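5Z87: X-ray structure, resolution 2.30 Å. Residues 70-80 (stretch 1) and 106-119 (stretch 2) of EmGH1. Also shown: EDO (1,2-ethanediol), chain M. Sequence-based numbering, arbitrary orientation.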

# COMPACT_ATOMS: atom_id res chain seq x y z
N ASP A 70 -19.83 8.37 -34.34
CA ASP A 70 -21.23 8.23 -34.75
C ASP A 70 -21.88 9.56 -35.10
O ASP A 70 -22.82 9.59 -35.89
CB ASP A 70 -22.04 7.55 -33.65
CG ASP A 70 -21.78 6.06 -33.59
OD1 ASP A 70 -20.89 5.57 -34.33
OD2 ASP A 70 -22.47 5.38 -32.80
N VAL A 71 -21.41 10.65 -34.49
CA VAL A 71 -21.85 11.97 -34.90
C VAL A 71 -21.33 12.29 -36.30
O VAL A 71 -22.07 12.79 -37.15
CB VAL A 71 -21.39 13.01 -33.86
CG1 VAL A 71 -21.88 14.40 -34.23
CG2 VAL A 71 -21.88 12.61 -32.47
N MET A 72 -20.07 11.97 -36.57
CA MET A 72 -19.47 12.33 -37.85
C MET A 72 -20.05 11.50 -38.99
O MET A 72 -20.28 12.03 -40.09
CB MET A 72 -17.96 12.16 -37.79
CG MET A 72 -17.29 13.09 -36.83
SD MET A 72 -15.54 12.70 -36.67
CE MET A 72 -14.85 13.34 -38.18
N SER A 73 -20.27 10.21 -38.77
CA SER A 73 -20.69 9.32 -39.85
C SER A 73 -22.15 9.52 -40.24
O SER A 73 -22.52 9.21 -41.38
CB SER A 73 -20.47 7.86 -39.46
OG SER A 73 -21.42 7.44 -38.49
N ASP A 74 -23.00 10.02 -39.34
CA ASP A 74 -24.43 10.08 -39.61
C ASP A 74 -25.10 11.06 -38.67
O ASP A 74 -25.77 10.65 -37.72
CB ASP A 74 -25.05 8.68 -39.47
CG ASP A 74 -26.49 8.61 -39.97
OD1 ASP A 74 -27.02 9.63 -40.46
OD2 ASP A 74 -27.08 7.53 -39.88
N PRO A 75 -24.93 12.37 -38.89
CA PRO A 75 -25.47 13.34 -37.92
C PRO A 75 -26.99 13.30 -37.80
O PRO A 75 -27.51 13.45 -36.68
CB PRO A 75 -24.95 14.69 -38.43
CG PRO A 75 -24.39 14.42 -39.80
CD PRO A 75 -23.99 12.99 -39.84
N ALA A 76 -27.71 13.06 -38.90
CA ALA A 76 -29.16 12.92 -38.80
C ALA A 76 -29.55 11.68 -38.01
O ALA A 76 -30.45 11.73 -37.16
CB ALA A 76 -29.80 12.90 -40.19
N GLY A 77 -28.90 10.54 -38.28
CA GLY A 77 -29.15 9.35 -37.48
C GLY A 77 -28.82 9.55 -36.01
O GLY A 77 -29.52 9.05 -35.13
N PHE A 78 -27.73 10.28 -35.72
CA PHE A 78 -27.38 10.57 -34.33
C PHE A 78 -28.47 11.38 -33.64
O PHE A 78 -28.84 11.09 -32.50
CB PHE A 78 -26.03 11.30 -34.26
CG PHE A 78 -25.47 11.38 -32.86
CD1 PHE A 78 -24.76 10.31 -32.32
CD2 PHE A 78 -25.69 12.51 -32.07
CE1 PHE A 78 -24.26 10.37 -31.02
CE2 PHE A 78 -25.19 12.59 -30.77
CZ PHE A 78 -24.47 11.51 -30.24
N GLU A 79 -28.98 12.42 -34.31
CA GLU A 79 -30.06 13.20 -33.72
C GLU A 79 -31.31 12.36 -33.54
O GLU A 79 -32.04 12.51 -32.55
CB GLU A 79 -30.38 14.44 -34.58
CG GLU A 79 -31.51 15.32 -34.01
CD GLU A 79 -31.81 16.57 -34.86
OE1 GLU A 79 -30.91 17.05 -35.58
OE2 GLU A 79 -32.95 17.07 -34.80
N ALA A 80 -31.59 11.46 -34.48
CA ALA A 80 -32.71 10.55 -34.29
C ALA A 80 -32.50 9.70 -33.03
O ALA A 80 -33.41 9.55 -32.21
CB ALA A 80 -32.89 9.67 -35.53
N ARG A 106 -10.44 18.42 -42.52
CA ARG A 106 -11.65 18.56 -43.33
C ARG A 106 -12.82 17.82 -42.70
O ARG A 106 -13.95 18.31 -42.73
CB ARG A 106 -11.40 18.07 -44.76
CG ARG A 106 -10.58 19.06 -45.60
CD ARG A 106 -10.46 18.63 -47.07
NE ARG A 106 -9.58 17.47 -47.24
CZ ARG A 106 -8.28 17.54 -47.52
NH1 ARG A 106 -7.71 18.73 -47.68
NH2 ARG A 106 -7.57 16.43 -47.65
N ALA A 107 -12.56 16.65 -42.10
CA ALA A 107 -13.66 15.89 -41.52
C ALA A 107 -14.24 16.60 -40.30
O ALA A 107 -15.44 16.51 -40.04
CB ALA A 107 -13.20 14.47 -41.17
N VAL A 108 -13.41 17.35 -39.57
CA VAL A 108 -13.92 18.10 -38.43
C VAL A 108 -14.72 19.31 -38.91
O VAL A 108 -15.76 19.66 -38.33
CB VAL A 108 -12.76 18.52 -37.50
CG1 VAL A 108 -13.26 19.44 -36.41
CG2 VAL A 108 -12.10 17.30 -36.89
N MET A 109 -14.24 19.98 -39.96
CA MET A 109 -14.99 21.10 -40.53
C MET A 109 -16.40 20.67 -40.92
O MET A 109 -17.38 21.27 -40.48
CB MET A 109 -14.24 21.67 -41.72
CG MET A 109 -13.08 22.53 -41.30
SD MET A 109 -11.85 22.57 -42.58
CE MET A 109 -12.55 23.78 -43.72
N ALA A 110 -16.51 19.59 -41.69
CA ALA A 110 -17.82 19.07 -42.07
C ALA A 110 -18.68 18.79 -40.85
O ALA A 110 -19.87 19.13 -40.83
CB ALA A 110 -17.65 17.81 -42.92
N MET A 111 -18.10 18.16 -39.81
CA MET A 111 -18.88 17.82 -38.62
C MET A 111 -19.29 19.07 -37.85
O MET A 111 -20.42 19.18 -37.38
CB MET A 111 -18.10 16.88 -37.70
CG MET A 111 -18.85 16.45 -36.42
SD MET A 111 -17.76 16.13 -34.98
CE MET A 111 -17.42 17.83 -34.49
N GLN A 112 -18.37 20.03 -37.73
CA GLN A 112 -18.69 21.26 -37.02
C GLN A 112 -19.82 22.02 -37.70
O GLN A 112 -20.67 22.61 -37.03
CB GLN A 112 -17.45 22.14 -36.91
CG GLN A 112 -16.44 21.62 -35.91
CD GLN A 112 -16.83 21.93 -34.48
OE1 GLN A 112 -17.97 21.72 -34.06
NE2 GLN A 112 -15.88 22.47 -33.72
N GLN A 113 -19.86 22.00 -39.04
CA GLN A 113 -20.93 22.65 -39.78
C GLN A 113 -22.28 22.01 -39.45
O GLN A 113 -23.28 22.71 -39.30
CB GLN A 113 -20.63 22.59 -41.29
CG GLN A 113 -21.46 23.49 -42.20
CD GLN A 113 -21.01 23.41 -43.68
OE1 GLN A 113 -19.87 23.77 -44.02
NE2 GLN A 113 -21.90 22.94 -44.55
N GLU A 114 -22.30 20.68 -39.31
CA GLU A 114 -23.51 19.99 -38.85
C GLU A 114 -23.89 20.41 -37.44
O GLU A 114 -25.08 20.51 -37.11
CB GLU A 114 -23.30 18.48 -38.89
CG GLU A 114 -23.05 17.92 -40.25
CD GLU A 114 -24.32 17.79 -41.08
OE1 GLU A 114 -25.42 18.04 -40.53
OE2 GLU A 114 -24.20 17.44 -42.27
N VAL A 115 -22.89 20.61 -36.58
CA VAL A 115 -23.17 21.02 -35.21
C VAL A 115 -23.68 22.46 -35.19
O VAL A 115 -24.72 22.76 -34.60
CB VAL A 115 -21.91 20.87 -34.35
CG1 VAL A 115 -22.14 21.40 -32.95
CG2 VAL A 115 -21.44 19.41 -34.34
N VAL A 116 -22.96 23.35 -35.85
CA VAL A 116 -23.27 24.78 -35.81
C VAL A 116 -24.64 25.04 -36.45
O VAL A 116 -25.39 25.91 -35.99
CB VAL A 116 -22.14 25.57 -36.49
CG1 VAL A 116 -22.63 26.87 -37.11
CG2 VAL A 116 -21.00 25.83 -35.49
N SER A 117 -24.98 24.29 -37.48
CA SER A 117 -26.27 24.48 -38.14
C SER A 117 -27.44 24.06 -37.26
O SER A 117 -28.58 24.42 -37.55
CB SER A 117 -26.32 23.69 -39.44
OG SER A 117 -26.43 22.31 -39.11
N ARG A 118 -27.18 23.28 -36.21
CA ARG A 118 -28.25 22.85 -35.32
C ARG A 118 -28.45 23.79 -34.13
O ARG A 118 -29.57 23.93 -33.66
CB ARG A 118 -27.97 21.43 -34.82
CG ARG A 118 -28.43 20.36 -35.80
CD ARG A 118 -27.62 19.07 -35.68
NE ARG A 118 -28.30 17.96 -36.36
CZ ARG A 118 -27.97 17.52 -37.57
NH1 ARG A 118 -28.65 16.51 -38.11
NH2 ARG A 118 -26.96 18.07 -38.23
N SER A 119 -27.39 24.44 -33.66
CA SER A 119 -27.50 25.38 -32.55
C SER A 119 -28.12 26.70 -33.01
O SER A 119 -27.61 27.36 -33.92
CB SER A 119 -26.13 25.64 -31.94
OG SER A 119 -26.20 26.67 -30.96
C1 EDO M . -30.90 27.02 -38.11
O1 EDO M . -30.56 26.53 -36.81
C2 EDO M . -31.44 25.89 -38.99
O2 EDO M . -32.52 26.39 -39.78

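Two kinds of contact, sorted along the length of the interface, join these stretches: an apolar patch built on methionine, and a charged cluster built on one arginine. The two stretches bury 410 Å² between them, counting both sides.

The apolar patch forms where the backbones come nearest, with the CA atoms of Met72 and Met111 5.6 Å apart. At that spacing a thin, unbranched side chain can lie along the neighbouring helix. Met72 does so: its CA-to-CB bond points sideways, but the m, t, p rotamer brings its end closer, so that Met72 CE packs 3.6 Å from Ala107 CB. Alanine suits the spot, since its lone methyl lets the methionine tip settle close to the helix. Nearer the backbone, Met72 CG lies 3.6 Å from Met111 SD. The CA-to-CB bond of Met111 points toward stretch 1, and the residue is buried. On its other contact, Val71 CG1 approaches Met111 CG at 4.3 Å, a looser touch from a buried, compact side chain. Met72 gives up 80 Å² to stretch 2, more than any other residue in either stretch.

Pro75 marks the change from apolar to charged. It is the first residue of the second helix of stretch 1, a position where the lack of an amide hydrogen costs little, and its CA-to-CB bond points toward stretch 2. Its CG lies 3.6 Å from Glu114 CD, so the ring packs against the carboxylate carbon. The first turn of that helix, which holds Pro75, is capped by Asp74, whose OD1 accepts from Gly77 N at 3.0 Å. Glycine fits there: a CB on Gly77 would come within 2.3 Å of Asp74 OD2.

The polar contact belongs to Arg118, which reaches across a wider gap, its CA 9.9 Å from the CA of Glu79. Glu79 is extended, with chi1 and chi2 both t, and its OE1 accepts from Arg118 NE at 2.9 Å in a salt bridge, lying at the edge of the guanidinium near its plane. The same Glu79 OE1 takes a second, weak hydrogen bond from Arg118 NH1 at 3.4 Å. The arginine is also held from its own stretch: Arg118 NH2 forms a salt bridge with Glu114 OE1 at 2.8 Å and donates to Glu114 O at 3.3 Å. Glu114, folded back by its m, m rotamer, thus helps position the group that crosses to Glu79. The rule to take away is close packing of methionines against small or compact apolar partners where the backbones are near, and an arginine shared between two glutamates where they are farther apart.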